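Local atomic coordinates of cadherin-5 (Gallus gallus, PDB entry 3PPE), a protein that mediates calcium-dependent, homophilic adhesion between endothelial cells and helps couple actin fibres to their junctions. Residues Ser26-Lys31 against Ala73-Arg78; Thr124-Glu129 against Ala195-Arg200. All blocks are in the same frame, centred on the assembly; numbering follows the deposited sequence. Where two conformers were deposited one is given.

In the fold
Each contact belongs to a different one of the two cadherin repeats held by this extracellular fragment, and both join parts of a beta sandwich that lie far apart in sequence. Contact 1, in the first repeat, lays a loop over strand 68-77 where the second subunit of the swapped dimer reaches in. Contact 2, in the second repeat, is an interior meeting of two facing sheets, with no other chain of the assembly touching it. Their centres are 59 Å apart and their nearest atoms about 35 Å, on opposite sides of the chain's centre. The calcium ions are bound around the junction of the two repeats, and neither contact supplies a ligand to them.

Contact 1: residues Ser26-Lys31 against Ala73-Arg78; sequences SSVGNK and AHIIDR
In the first cadherin repeat, a seven-stranded beta sandwich of Greek-key topology, the loop between strands 19-23 and 33-39 folds over the end of strand 68-77, with Ser26, Val28 and Asn30 facing Ile75 and Asp77. The loop runs nearly parallel to the strand, 8° apart, and alternate residues turn inward. Ile75 meets the first two: its CD1 lies 3.7 Å from Ser26 CB and 3.4 Å from Val28 CG2, the latter closer than usual for two carbons. With CG1 anti to the backbone N (chi1 -171°) and the chain extended beyond it, Ile75 puts this methyl into the bend of the loop, where it slides past Val28 in the opposite direction. That bend is an ST turn: Ser26 OG accepts from Val28 N at 3.2 Å, with an N-H...O angle of 164°, and also bonds to Glu85 on strand 82-95. Trp2 of the second subunit packs on Ser26 and Ala73, consistent with the tryptophan-containing strand exchange of classical cadherins, and Ser27 hydrogen-bonds to that subunit's Asp1. Farther along, the contact becomes polar: Asn30 ND2 donates to Asp77 OD1 at 2.9 Å. Asp77 also forms a salt bridge through OD1 with Arg79, a charge partner beside the neutral amide. Asn30 OD1 meanwhile accepts from Asn32 N, which helps to fix the rotation of the amide. A leucine in place of Asn30 would probably leave Asp77 without its amide donor and Asn32 N without its acceptor, setting the loop end free to shift. In the amide-carboxylate bond, Asp77 OD1 lies close to the amide plane, but Asn30 ND2 comes from well above the carboxylate plane.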
loop_
_atom_site.group_PDB
_atom_site.type_symbol
_atom_site.label_atom_id
_atom_site.label_comp_id
_atom_site.label_asym_id
_atom_site.label_seq_id
_atom_site.Cartn_x
_atom_site.Cartn_y
_atom_site.Cartn_z
ATOM N N SER A 26 1.161 16.788 3.517
ATOM C CA SER A 26 1.231 18.248 3.365
ATOM C C SER A 26 2.596 18.691 3.815
ATOM O O SER A 26 3.127 18.143 4.764
ATOM C CB SER A 26 0.227 18.943 4.274
ATOM O OG SER A 26 0.609 20.300 4.505
ATOM N N SER A 27 3.161 19.681 3.133
ATOM C CA SER A 27 4.473 20.221 3.510
ATOM C C SER A 27 4.450 21.114 4.742
ATOM O O SER A 27 5.589 21.498 5.009
ATOM C CB SER A 27 5.080 20.936 2.309
ATOM O OG SER A 27 4.427 22.172 2.097
ATOM N N VAL A 28 3.372 21.546 5.387
ATOM C CA VAL A 28 3.474 22.345 6.601
ATOM C C VAL A 28 4.082 21.539 7.744
ATOM O O VAL A 28 4.069 20.308 7.723
ATOM C CB VAL A 28 2.099 22.882 7.041
ATOM C CG1 VAL A 28 1.296 23.339 5.832
ATOM C CG2 VAL A 28 1.341 21.821 7.824
ATOM N N GLY A 29 4.616 22.240 8.739
ATOM C CA GLY A 29 5.484 21.625 9.725
ATOM C C GLY A 29 5.148 22.180 11.095
ATOM O O GLY A 29 5.874 21.954 12.063
ATOM N N ASN A 30 4.041 22.911 11.176
ATOM C CA ASN A 30 3.267 22.997 12.409
ATOM C C ASN A 30 2.881 21.605 12.900
ATOM O O ASN A 30 2.139 20.885 12.233
ATOM C CB ASN A 30 2.014 23.783 12.021
ATOM C CG ASN A 30 1.177 24.176 13.222
ATOM O OD1 ASN A 30 1.273 23.565 14.286
ATOM N ND2 ASN A 30 0.347 25.199 13.057
ATOM N N LYS A 31 3.390 21.234 14.070
ATOM C CA LYS A 31 3.136 19.913 14.632
ATOM C C LYS A 31 1.985 19.950 15.631
ATOM O O LYS A 31 1.774 18.999 16.385
ATOM C CB LYS A 31 4.397 19.364 15.302
ATOM C CG LYS A 31 5.133 18.319 14.479
ATOM C CD LYS A 31 6.632 18.577 14.473
ATOM C CE LYS A 31 7.302 17.907 13.284
ATOM N NZ LYS A 31 7.139 16.428 13.316
ATOM N N ALA A 73 -8.879 16.096 1.339
ATOM C CA ALA A 73 -7.975 16.148 2.462
ATOM C C ALA A 73 -7.803 17.585 2.970
ATOM O O ALA A 73 -7.807 18.532 2.191
ATOM C CB ALA A 73 -6.623 15.527 2.061
ATOM N N HIS A 74 -7.652 17.729 4.283
ATOM C CA HIS A 74 -7.241 18.998 4.874
ATOM C C HIS A 74 -6.054 18.812 5.814
ATOM O O HIS A 74 -5.561 17.698 5.992
ATOM C CB HIS A 74 -8.409 19.643 5.623
ATOM C CG HIS A 74 -9.722 19.524 4.911
ATOM N ND1 HIS A 74 -10.455 20.622 4.514
ATOM C CD2 HIS A 74 -10.434 18.437 4.527
ATOM C CE1 HIS A 74 -11.561 20.217 3.916
ATOM N NE2 HIS A 74 -11.573 18.896 3.911
ATOM N N ILE A 75 -5.600 19.909 6.410
ATOM C CA ILE A 75 -4.677 19.842 7.536
ATOM C C ILE A 75 -4.900 21.001 8.502
ATOM O O ILE A 75 -4.803 22.167 8.120
ATOM C CB ILE A 75 -3.210 19.854 7.063
ATOM C CG1 ILE A 75 -2.270 19.570 8.237
ATOM C CG2 ILE A 75 -2.871 21.187 6.414
ATOM C CD1 ILE A 75 -0.847 19.266 7.820
ATOM N N ILE A 76 -5.198 20.672 9.754
ATOM C CA ILE A 76 -5.840 21.615 10.662
ATOM C C ILE A 76 -5.006 21.823 11.922
ATOM O O ILE A 76 -4.525 20.863 12.524
ATOM C CB ILE A 76 -7.249 21.143 11.063
ATOM C CG1 ILE A 76 -8.117 20.934 9.820
ATOM C CG2 ILE A 76 -7.897 22.142 12.009
ATOM C CD1 ILE A 76 -8.275 22.177 8.972
ATOM N N ASP A 77 -4.839 23.081 12.315
ATOM C CA ASP A 77 -4.264 23.408 13.614
ATOM C C ASP A 77 -5.235 23.086 14.744
ATOM O O ASP A 77 -6.256 23.756 14.909
ATOM C CB ASP A 77 -3.867 24.885 13.667
ATOM C CG ASP A 77 -2.899 25.188 14.794
ATOM O OD1 ASP A 77 -1.994 26.024 14.594
ATOM O OD2 ASP A 77 -3.047 24.592 15.881
ATOM N N ARG A 78 -4.912 22.057 15.521
ATOM C CA ARG A 78 -5.833 21.534 16.521
ATOM C C ARG A 78 -5.883 22.435 17.752
ATOM O O ARG A 78 -6.720 22.250 18.634
ATOM C CB ARG A 78 -5.433 20.113 16.926
ATOM C CG ARG A 78 -4.083 20.022 17.618
ATOM C CD ARG A 78 -3.525 18.609 17.554
ATOM N NE ARG A 78 -3.520 17.964 18.864
ATOM C CZ ARG A 78 -4.594 17.433 19.439
ATOM N NH1 ARG A 78 -5.765 17.468 18.820
ATOM N NH2 ARG A 78 -4.496 16.866 20.634
#

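Contact 2: residues Thr124-Glu129 against Ala195-Arg200; sequences TKVTAE and ATVIIR
Val126 and Thr124 meet Val197 across the interior of the second cadherin repeat, where strands 122-129 and 194-202 belong to the two facing sheets of its beta sandwich. The tighter half is valine on valine: Val126 CG1 comes to 3.6 Å from Val197 CG2, the two side chains lying aslant to each other. On the other branch of Val197, CG1 reaches Thr124 CG2 at a looser 4.0 Å. One valine thus spans two inward-facing residues of the opposite strand, a division of labour set by its first torsion, which holds CG1 anti to the backbone N (chi1 -163°) and turns CG2 to the side of that N. Ile161 touches both valines, while Phe104 and Phe109 pack against Val126, adding an aromatic border to the aliphatic centre. The outward side of strand 122-129 is different in kind. Lys125 points away from Val197 into an exposed setting, yet its ammonium group is gripped by three oxygens: Thr127 OG1 at 2.9 Å, Val126 O at 3.0 Å and the backbone O of Ser158. Its NZ approaches Val126 O from above the carbonyl plane. A polar link between the sheets is made nearby, by Tyr144 OH and Ala128 N. No hydrogen bond joins the two segments themselves, which implies that they are held to each other by apolar contact and shape.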
loop_
_atom_site.group_PDB
_atom_site.type_symbol
_atom_site.label_atom_id
_atom_site.label_comp_id
_atom_site.label_asym_id
_atom_site.label_seq_id
_atom_site.Cartn_x
_atom_site.Cartn_y
_atom_site.Cartn_z
ATOM N N THR A 124 -25.775 -17.874 -35.030
ATOM C CA THR A 124 -26.312 -17.006 -34.022
ATOM C C THR A 124 -25.155 -16.622 -33.093
ATOM O O THR A 124 -24.046 -17.154 -33.240
ATOM C CB THR A 124 -27.484 -17.705 -33.253
ATOM O OG1 THR A 124 -28.169 -16.719 -32.508
ATOM C CG2 THR A 124 -27.012 -18.793 -32.303
ATOM N N LYS A 125 -25.374 -15.656 -32.205
ATOM C CA LYS A 125 -24.316 -15.233 -31.305
ATOM C C LYS A 125 -24.805 -15.438 -29.879
ATOM O O LYS A 125 -25.948 -15.116 -29.563
ATOM C CB LYS A 125 -23.941 -13.757 -31.494
ATOM C CG LYS A 125 -22.645 -13.372 -30.714
ATOM C CD LYS A 125 -22.407 -11.885 -30.670
ATOM C CE LYS A 125 -21.182 -11.511 -29.802
ATOM N NZ LYS A 125 -21.265 -11.970 -28.352
ATOM N N VAL A 126 -23.961 -16.005 -29.029
ATOM C CA VAL A 126 -24.253 -16.051 -27.591
ATOM C C VAL A 126 -23.316 -15.032 -26.908
ATOM O O VAL A 126 -22.280 -14.659 -27.485
ATOM C CB VAL A 126 -24.148 -17.508 -26.967
ATOM C CG1 VAL A 126 -25.091 -18.488 -27.717
ATOM C CG2 VAL A 126 -22.694 -18.085 -26.948
ATOM N N THR A 127 -23.658 -14.598 -25.703
ATOM C CA THR A 127 -22.874 -13.583 -24.985
ATOM C C THR A 127 -22.922 -13.884 -23.503
ATOM O O THR A 127 -24.010 -14.070 -22.950
ATOM C CB THR A 127 -23.482 -12.160 -25.200
ATOM O OG1 THR A 127 -23.607 -11.907 -26.588
ATOM C CG2 THR A 127 -22.600 -11.017 -24.563
ATOM N N ALA A 128 -21.749 -13.930 -22.874
ATOM C CA ALA A 128 -21.632 -13.932 -21.420
ATOM C C ALA A 128 -20.866 -12.679 -20.983
ATOM O O ALA A 128 -19.983 -12.194 -21.719
ATOM C CB ALA A 128 -20.928 -15.198 -20.941
ATOM N N GLU A 129 -21.237 -12.118 -19.831
ATOM C CA GLU A 129 -20.603 -10.890 -19.335
ATOM C C GLU A 129 -19.900 -11.234 -18.040
ATOM O O GLU A 129 -20.374 -12.040 -17.250
ATOM C CB GLU A 129 -21.620 -9.762 -19.073
ATOM C CG GLU A 129 -22.548 -9.438 -20.230
ATOM C CD GLU A 129 -23.674 -8.499 -19.817
ATOM O OE1 GLU A 129 -24.292 -8.692 -18.720
ATOM O OE2 GLU A 129 -23.947 -7.554 -20.592
ATOM N N ALA A 195 -25.070 -22.155 -20.838
ATOM C CA ALA A 195 -26.406 -21.915 -21.369
ATOM C C ALA A 195 -26.747 -22.911 -22.474
ATOM O O ALA A 195 -25.898 -23.694 -22.901
ATOM C CB ALA A 195 -26.525 -20.488 -21.883
ATOM N N THR A 196 -27.994 -22.875 -22.931
ATOM C CA THR A 196 -28.439 -23.747 -24.020
ATOM C C THR A 196 -28.729 -22.909 -25.233
ATOM O O THR A 196 -29.284 -21.796 -25.130
ATOM C CB THR A 196 -29.756 -24.495 -23.601
ATOM O OG1 THR A 196 -29.519 -25.213 -22.387
ATOM C CG2 THR A 196 -30.240 -25.501 -24.634
ATOM N N VAL A 197 -28.368 -23.459 -26.387
ATOM C CA VAL A 197 -28.713 -22.886 -27.668
ATOM C C VAL A 197 -29.568 -23.898 -28.414
ATOM O O VAL A 197 -29.120 -24.999 -28.686
ATOM C CB VAL A 197 -27.497 -22.542 -28.541
ATOM C CG1 VAL A 197 -27.916 -21.590 -29.652
ATOM C CG2 VAL A 197 -26.387 -21.894 -27.699
ATOM N N ILE A 198 -30.780 -23.491 -28.733
ATOM C CA ILE A 198 -31.650 -24.282 -29.594
ATOM C C ILE A 198 -31.475 -23.750 -31.003
ATOM O O ILE A 198 -31.736 -22.575 -31.283
ATOM C CB ILE A 198 -33.105 -24.200 -29.131
ATOM C CG1 ILE A 198 -33.218 -24.812 -27.727
ATOM C CG2 ILE A 198 -34.022 -24.973 -30.101
ATOM C CD1 ILE A 198 -34.446 -24.287 -26.978
ATOM N N ILE A 199 -30.981 -24.616 -31.878
ATOM C CA ILE A 199 -30.713 -24.245 -33.258
ATOM C C ILE A 199 -31.629 -25.083 -34.163
ATOM O O ILE A 199 -31.501 -26.313 -34.238
ATOM C CB ILE A 199 -29.264 -24.510 -33.616
ATOM C CG1 ILE A 199 -28.353 -23.578 -32.805
ATOM C CG2 ILE A 199 -29.040 -24.319 -35.162
ATOM C CD1 ILE A 199 -26.958 -24.052 -32.684
ATOM N N ARG A 200 -32.555 -24.417 -34.827
ATOM C CA ARG A 200 -33.464 -25.090 -35.747
ATOM C C ARG A 200 -32.858 -25.110 -37.141
ATOM O O ARG A 200 -32.314 -24.110 -37.595
ATOM C CB ARG A 200 -34.799 -24.335 -35.794
ATOM C CG ARG A 200 -35.628 -24.505 -34.563
ATOM C CD ARG A 200 -36.759 -23.498 -34.500
ATOM N NE ARG A 200 -37.113 -22.958 -35.817
ATOM C CZ ARG A 200 -36.915 -21.698 -36.197
ATOM N NH1 ARG A 200 -36.381 -20.827 -35.359
ATOM N NH2 ARG A 200 -37.257 -21.314 -37.418
#